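Local coordinates for translation initiation factor eIF2b-like protein (Chaetomium thermophilum, PDB 4ZEM) that is the beta subunit of eIF2B, a heterodecameric complex that probably promotes guanine nucleotide exchange on the initiation factor eIF2, at residues D21-L24 with E25-I28; R54-V57 with A58-W62. All coordinates share one frame; numbering follows the deposited sequence.

Interaction 1: D21-L24 with E25-I28; sequences DQSL and EASI
Two serine torsions join the loop before helix 24-37 to the helix's first turn. In Ser23, OG stands between the backbone N and the carbonyl carbon (chi1 86°), which turns it toward Ala26; in Ser27, OG folds back beside its own N (chi1 -56°), which adds the hydroxyl to the backbone amide at the carbonyl of Ser23. The first placement makes Ser23 the N-cap: its OG accepts from Ala26 N at 3.2 Å, giving an amide of the opening turn a side-chain acceptor where no preceding helical carbonyl is available. Through the second, Ser23 O is gripped twice. Ser27 N donates to Ser23 O at 3.0 Å, whereas Ser27 OG gives the same Ser23 O a longer bond of 3.2 Å from above the carbonyl plane, 44° out of it. Alongside Ala26 and Ser27 runs the extended side chain of Gln22, whose CG rests 3.6 Å from Ala26 CB and whose OE1 lies 3.4 Å from Ser27 OG. One residue further on, the backbone bond from Ile28 N to Leu24 O, 3.0 Å long, continues the helical pattern; the side chains of the same pair also touch, Leu24 CD1 lying 3.9 Å from Ile28 CD1 as the two chains cross at a slant. Glu25 OE2 forms a salt bridge with Arg78. Leu24 also touches Val56, and Ile28 and Ser27 touch Leu52, so this capped start of helix 24-37 packs on helix 43-59, while Trp15 of helix 12-18 donates its NE1 to Ser27 O.

Interaction 2: R54-V57 with A58-W62; sequences RQVV and AKSKW
Lys59 and Gln55, one helical turn apart, lie side by side with their side chains pointing the same way. The lysine CG sits beside its backbone N (chi1 -58°) and the chain is extended from there, so it runs along the glutamine. Its CB is 3.4 Å from Gln55 O, the carbonyl that also receives the backbone amide. That bond, from Lys59 N to Gln55 O, measures 2.7 Å. CG and CD then pass alongside Gln55 OE1, and Lys59 CE comes nearest to it, 3.2 Å from Gln55 OE1. The ammonium NZ goes past the amide and finds its principal partner in Gln22 O, in the loop before helix 24-37. At the helix end, Ser60 leaves helical geometry but still clasps the last turn: Val56 O accepts from Ser60 OG at 2.7 Å and from Ser60 N at 3.0 Å, the two donors arriving on opposite faces of the carbonyl plane. Beyond Ser60 the chain runs on past the helix end, and the side chain of Trp62 reaches back, its indole edge toward the helix and NE1 donating to Val57 O at 3.1 Å. This bond is close to straight (160° at the hydrogen), with the oxygen only 6° out of the ring plane. A leucine in place of Trp62 would probably leave Val57 O without this donor and open a gap against Leu68 and Val156, which the indole now touches. Side-chain donors thus reach two carbonyls of the last turn, Val56 O and Val57 O, an example of helix C-terminal capping within the helical part of the eIF2B alpha/beta/delta fold.

Interaction 1 comes first along the chain, at the start of helix 24-37, and interaction 2 follows at the end of helix 43-59, the next helix; their centres are about 11 Å apart. A helix start beside the end of its successor is what a helical hairpin gives. The ends meet directly: Leu24 CD2 lies 3.7 Å from Ser60 N, and the lysine contact already described is the polar counterpart, tying the residue before the N-cap to the closing turn. Both sites lie on the same side of the chain's centre, within the helical region rather than on the mixed sheet, so the contacts link the start of one helix to the end of the next.

Interaction 1: D21-L24 with E25-I28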
ATOM      1  N   ASP A  21       3.212 -25.576   2.593  1.00115.89           N
ATOM      2  CA  ASP A  21       3.034 -26.986   2.236  1.00128.05           C
ATOM      3  C   ASP A  21       2.016 -27.218   1.123  1.00124.94           C
ATOM      4  O   ASP A  21       1.290 -28.215   1.128  1.00130.69           O
ATOM      5  CB  ASP A  21       2.618 -27.807   3.463  1.00142.56           C
ATOM      6  CG  ASP A  21       3.682 -27.824   4.547  1.00150.36           C
ATOM      7  OD1 ASP A  21       4.827 -28.227   4.245  1.00152.43           O
ATOM      8  OD2 ASP A  21       3.373 -27.456   5.702  1.00154.01           O
ATOM      9  N   GLN A  22       1.902 -26.247   0.225  1.00118.70           N
ATOM     10  CA  GLN A  22       1.174 -26.425  -1.028  1.00115.64           C
ATOM     11  C   GLN A  22       2.129 -26.249  -2.207  1.00112.85           C
ATOM     12  O   GLN A  22       3.220 -25.703  -2.039  1.00116.94           O
ATOM     13  CB  GLN A  22       0.009 -25.459  -1.108  1.00118.47           C
ATOM     14  CG  GLN A  22      -1.081 -25.872  -2.042  1.00121.96           C
ATOM     15  CD  GLN A  22      -2.264 -24.948  -1.925  1.00123.60           C
ATOM     16  OE1 GLN A  22      -2.109 -23.732  -1.815  1.00118.71           O
ATOM     17  NE2 GLN A  22      -3.460 -25.524  -1.889  1.00129.34           N
ATOM     18  N   SER A  23       1.742 -26.700  -3.395  1.00100.31           N
ATOM     19  CA  SER A  23       2.606 -26.463  -4.540  1.00 88.70           C
ATOM     20  C   SER A  23       2.475 -25.001  -4.948  1.00 84.81           C
ATOM     21  O   SER A  23       1.462 -24.362  -4.665  1.00 85.91           O
ATOM     22  CB  SER A  23       2.223 -27.362  -5.709  1.00 78.47           C
ATOM     23  OG  SER A  23       1.189 -26.766  -6.479  1.00 83.29           O
ATOM     24  N   LEU A  24       3.511 -24.472  -5.593  1.00 79.90           N
ATOM     25  CA  LEU A  24       3.609 -23.038  -5.840  1.00 68.67           C
ATOM     26  C   LEU A  24       2.439 -22.617  -6.719  1.00 79.63           C
ATOM     27  O   LEU A  24       1.766 -21.619  -6.453  1.00 79.49           O
ATOM     28  CB  LEU A  24       4.946 -22.684  -6.495  1.00 62.70           C
ATOM     29  CG  LEU A  24       5.097 -21.291  -7.103  1.00 63.21           C
ATOM     30  CD1 LEU A  24       4.798 -20.208  -6.065  1.00 56.47           C
ATOM     31  CD2 LEU A  24       6.490 -21.129  -7.673  1.00 59.09           C
ATOM     32  N   GLU A  25       2.182 -23.425  -7.744  1.00 84.89           N
ATOM     33  CA  GLU A  25       1.137 -23.138  -8.715  1.00 88.47           C
ATOM     34  C   GLU A  25      -0.237 -23.184  -8.066  1.00 90.93           C
ATOM     35  O   GLU A  25      -1.120 -22.393  -8.402  1.00 95.51           O
ATOM     36  CB  GLU A  25       1.215 -24.116  -9.895  1.00 89.33           C
ATOM     37  CG  GLU A  25       0.210 -23.807 -10.998  1.00 94.92           C
ATOM     38  CD  GLU A  25       0.539 -22.520 -11.754  1.00100.67           C
ATOM     39  OE1 GLU A  25       1.652 -21.972 -11.578  1.00 92.79           O
ATOM     40  OE2 GLU A  25      -0.328 -22.047 -12.517  1.00107.17           O
ATOM     41  N   ALA A  26      -0.416 -24.113  -7.136  1.00 84.93           N
ATOM     42  CA  ALA A  26      -1.661 -24.188  -6.392  1.00 85.63           C
ATOM     43  C   ALA A  26      -1.875 -22.933  -5.532  1.00 78.24           C
ATOM     44  O   ALA A  26      -2.981 -22.398  -5.485  1.00 79.57           O
ATOM     45  CB  ALA A  26      -1.687 -25.440  -5.534  1.00 77.21           C
ATOM     46  N   SER A  27      -0.819 -22.455  -4.873  1.00 66.89           N
ATOM     47  CA  SER A  27      -0.907 -21.232  -4.065  1.00 78.28           C
ATOM     48  C   SER A  27      -1.253 -20.008  -4.908  1.00 76.12           C
ATOM     49  O   SER A  27      -2.099 -19.201  -4.522  1.00 80.04           O
ATOM     50  CB  SER A  27       0.401 -20.970  -3.310  1.00 68.96           C
ATOM     51  OG  SER A  27       0.777 -22.073  -2.507  1.00 71.39           O
ATOM     52  N   ILE A  28      -0.603 -19.885  -6.061  1.00 73.08           N
ATOM     53  CA  ILE A  28      -0.846 -18.765  -6.964  1.00 73.81           C
ATOM     54  C   ILE A  28      -2.293 -18.796  -7.440  1.00 76.40           C
ATOM     55  O   ILE A  28      -2.977 -17.776  -7.437  1.00 78.84           O
ATOM     56  CB  ILE A  28       0.102 -18.791  -8.191  1.00 74.86           C
ATOM     57  CG1 ILE A  28       1.569 -18.759  -7.752  1.00 75.29           C
ATOM     58  CG2 ILE A  28      -0.187 -17.618  -9.120  1.00 64.60           C
ATOM     59  CD1 ILE A  28       2.560 -18.801  -8.914  1.00 73.30           C
TER

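Interaction 2: R54-V57 with A58-W62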
ATOM      1  N   ARG A  54       7.173 -14.237  -2.097  1.00 55.90           N
ATOM      2  CA  ARG A  54       8.195 -14.888  -1.288  1.00 58.89           C
ATOM      3  C   ARG A  54       8.278 -16.380  -1.612  1.00 66.63           C
ATOM      4  O   ARG A  54       9.366 -16.959  -1.673  1.00 65.10           O
ATOM      5  CB  ARG A  54       7.913 -14.697   0.197  1.00 47.08           C
ATOM      6  CG  ARG A  54       9.052 -15.137   1.098  1.00 52.44           C
ATOM      7  CD  ARG A  54       8.714 -14.913   2.558  1.00 53.78           C
ATOM      8  NE  ARG A  54       9.743 -15.449   3.438  1.00 62.44           N
ATOM      9  CZ  ARG A  54       9.690 -16.652   3.999  1.00 67.00           C
ATOM     10  NH1 ARG A  54       8.652 -17.445   3.775  1.00 59.32           N
ATOM     11  NH2 ARG A  54      10.676 -17.057   4.788  1.00 69.26           N
ATOM     12  N   GLN A  55       7.120 -16.991  -1.833  1.00 49.49           N
ATOM     13  CA  GLN A  55       7.057 -18.408  -2.148  1.00 57.74           C
ATOM     14  C   GLN A  55       7.546 -18.663  -3.572  1.00 63.81           C
ATOM     15  O   GLN A  55       8.108 -19.719  -3.868  1.00 70.84           O
ATOM     16  CB  GLN A  55       5.625 -18.921  -1.994  1.00 53.29           C
ATOM     17  CG  GLN A  55       5.218 -19.205  -0.568  1.00 65.55           C
ATOM     18  CD  GLN A  55       6.117 -20.212   0.119  1.00 79.47           C
ATOM     19  OE1 GLN A  55       6.510 -21.218  -0.470  1.00 84.35           O
ATOM     20  NE2 GLN A  55       6.444 -19.945   1.380  1.00 80.85           N
ATOM     21  N   VAL A  56       7.342 -17.682  -4.446  1.00 62.07           N
ATOM     22  CA  VAL A  56       7.875 -17.740  -5.803  1.00 64.91           C
ATOM     23  C   VAL A  56       9.401 -17.739  -5.772  1.00 64.29           C
ATOM     24  O   VAL A  56      10.043 -18.528  -6.457  1.00 66.19           O
ATOM     25  CB  VAL A  56       7.361 -16.561  -6.657  1.00 61.73           C
ATOM     26  CG1 VAL A  56       8.101 -16.477  -7.977  1.00 50.10           C
ATOM     27  CG2 VAL A  56       5.867 -16.691  -6.886  1.00 61.88           C
ATOM     28  N   VAL A  57       9.975 -16.864  -4.953  1.00 61.74           N
ATOM     29  CA  VAL A  57      11.424 -16.809  -4.791  1.00 59.93           C
ATOM     30  C   VAL A  57      11.933 -18.140  -4.243  1.00 60.42           C
ATOM     31  O   VAL A  57      12.949 -18.662  -4.694  1.00 70.63           O
ATOM     32  CB  VAL A  57      11.856 -15.654  -3.862  1.00 57.70           C
ATOM     33  CG1 VAL A  57      13.351 -15.722  -3.582  1.00 59.64           C
ATOM     34  CG2 VAL A  57      11.492 -14.315  -4.487  1.00 47.25           C
ATOM     35  N   ALA A  58      11.208 -18.684  -3.273  1.00 62.91           N
ATOM     36  CA  ALA A  58      11.600 -19.926  -2.614  1.00 61.69           C
ATOM     37  C   ALA A  58      11.439 -21.189  -3.467  1.00 60.54           C
ATOM     38  O   ALA A  58      12.339 -22.017  -3.518  1.00 74.31           O
ATOM     39  CB  ALA A  58      10.814 -20.087  -1.320  1.00 57.05           C
ATOM     40  N   LYS A  59      10.288 -21.354  -4.110  1.00 61.53           N
ATOM     41  CA  LYS A  59       9.972 -22.610  -4.783  1.00 62.04           C
ATOM     42  C   LYS A  59      10.142 -22.650  -6.305  1.00 66.53           C
ATOM     43  O   LYS A  59      10.283 -23.734  -6.866  1.00 65.90           O
ATOM     44  CB  LYS A  59       8.545 -23.027  -4.434  1.00 67.69           C
ATOM     45  CG  LYS A  59       8.298 -23.206  -2.945  1.00 63.09           C
ATOM     46  CD  LYS A  59       6.909 -23.768  -2.700  1.00 83.18           C
ATOM     47  CE  LYS A  59       6.753 -24.291  -1.283  1.00 88.62           C
ATOM     48  NZ  LYS A  59       5.539 -25.145  -1.152  1.00 95.01           N
ATOM     49  N   SER A  60      10.095 -21.507  -6.987  1.00 60.25           N
ATOM     50  CA  SER A  60      10.244 -21.523  -8.446  1.00 61.44           C
ATOM     51  C   SER A  60      11.666 -21.934  -8.855  1.00 67.81           C
ATOM     52  O   SER A  60      12.592 -21.881  -8.045  1.00 63.68           O
ATOM     53  CB  SER A  60       9.876 -20.167  -9.052  1.00 58.75           C
ATOM     54  OG  SER A  60      10.911 -19.220  -8.865  1.00 70.23           O
ATOM     55  N   LYS A  61      11.833 -22.326 -10.119  1.00 66.15           N
ATOM     56  CA  LYS A  61      13.150 -22.631 -10.690  1.00 78.51           C
ATOM     57  C   LYS A  61      13.833 -21.452 -11.393  1.00 74.35           C
ATOM     58  O   LYS A  61      13.243 -20.825 -12.271  1.00 71.62           O
ATOM     59  CB  LYS A  61      13.016 -23.779 -11.697  1.00 74.15           C
ATOM     60  CG  LYS A  61      12.432 -25.064 -11.147  1.00 78.87           C
ATOM     61  CD  LYS A  61      12.157 -26.045 -12.277  1.00 89.07           C
ATOM     62  CE  LYS A  61      11.132 -27.084 -11.867  1.00 90.71           C
ATOM     63  NZ  LYS A  61      11.732 -28.108 -10.970  1.00 97.54           N
ATOM     64  N   TRP A  62      15.023 -21.114 -10.915  1.00 74.11           N
ATOM     65  CA  TRP A  62      15.831 -20.046 -11.471  1.00 79.39           C
ATOM     66  C   TRP A  62      17.263 -20.266 -11.015  1.00 86.42           C
ATOM     67  O   TRP A  62      17.491 -20.785  -9.927  1.00 69.60           O
ATOM     68  CB  TRP A  62      15.325 -18.679 -11.005  1.00 63.86           C
ATOM     69  CG  TRP A  62      15.236 -18.550  -9.523  1.00 66.48           C
ATOM     70  CD1 TRP A  62      14.191 -18.910  -8.735  1.00 72.49           C
ATOM     71  CD2 TRP A  62      16.237 -18.028  -8.645  1.00 69.83           C
ATOM     72  NE1 TRP A  62      14.475 -18.648  -7.423  1.00 64.63           N
ATOM     73  CE2 TRP A  62      15.728 -18.106  -7.342  1.00 67.15           C
ATOM     74  CE3 TRP A  62      17.515 -17.503  -8.838  1.00 69.43           C
ATOM     75  CZ2 TRP A  62      16.447 -17.678  -6.235  1.00 68.39           C
ATOM     76  CZ3 TRP A  62      18.227 -17.082  -7.740  1.00 76.88           C
ATOM     77  CH2 TRP A  62      17.693 -17.169  -6.455  1.00 76.18           C
TER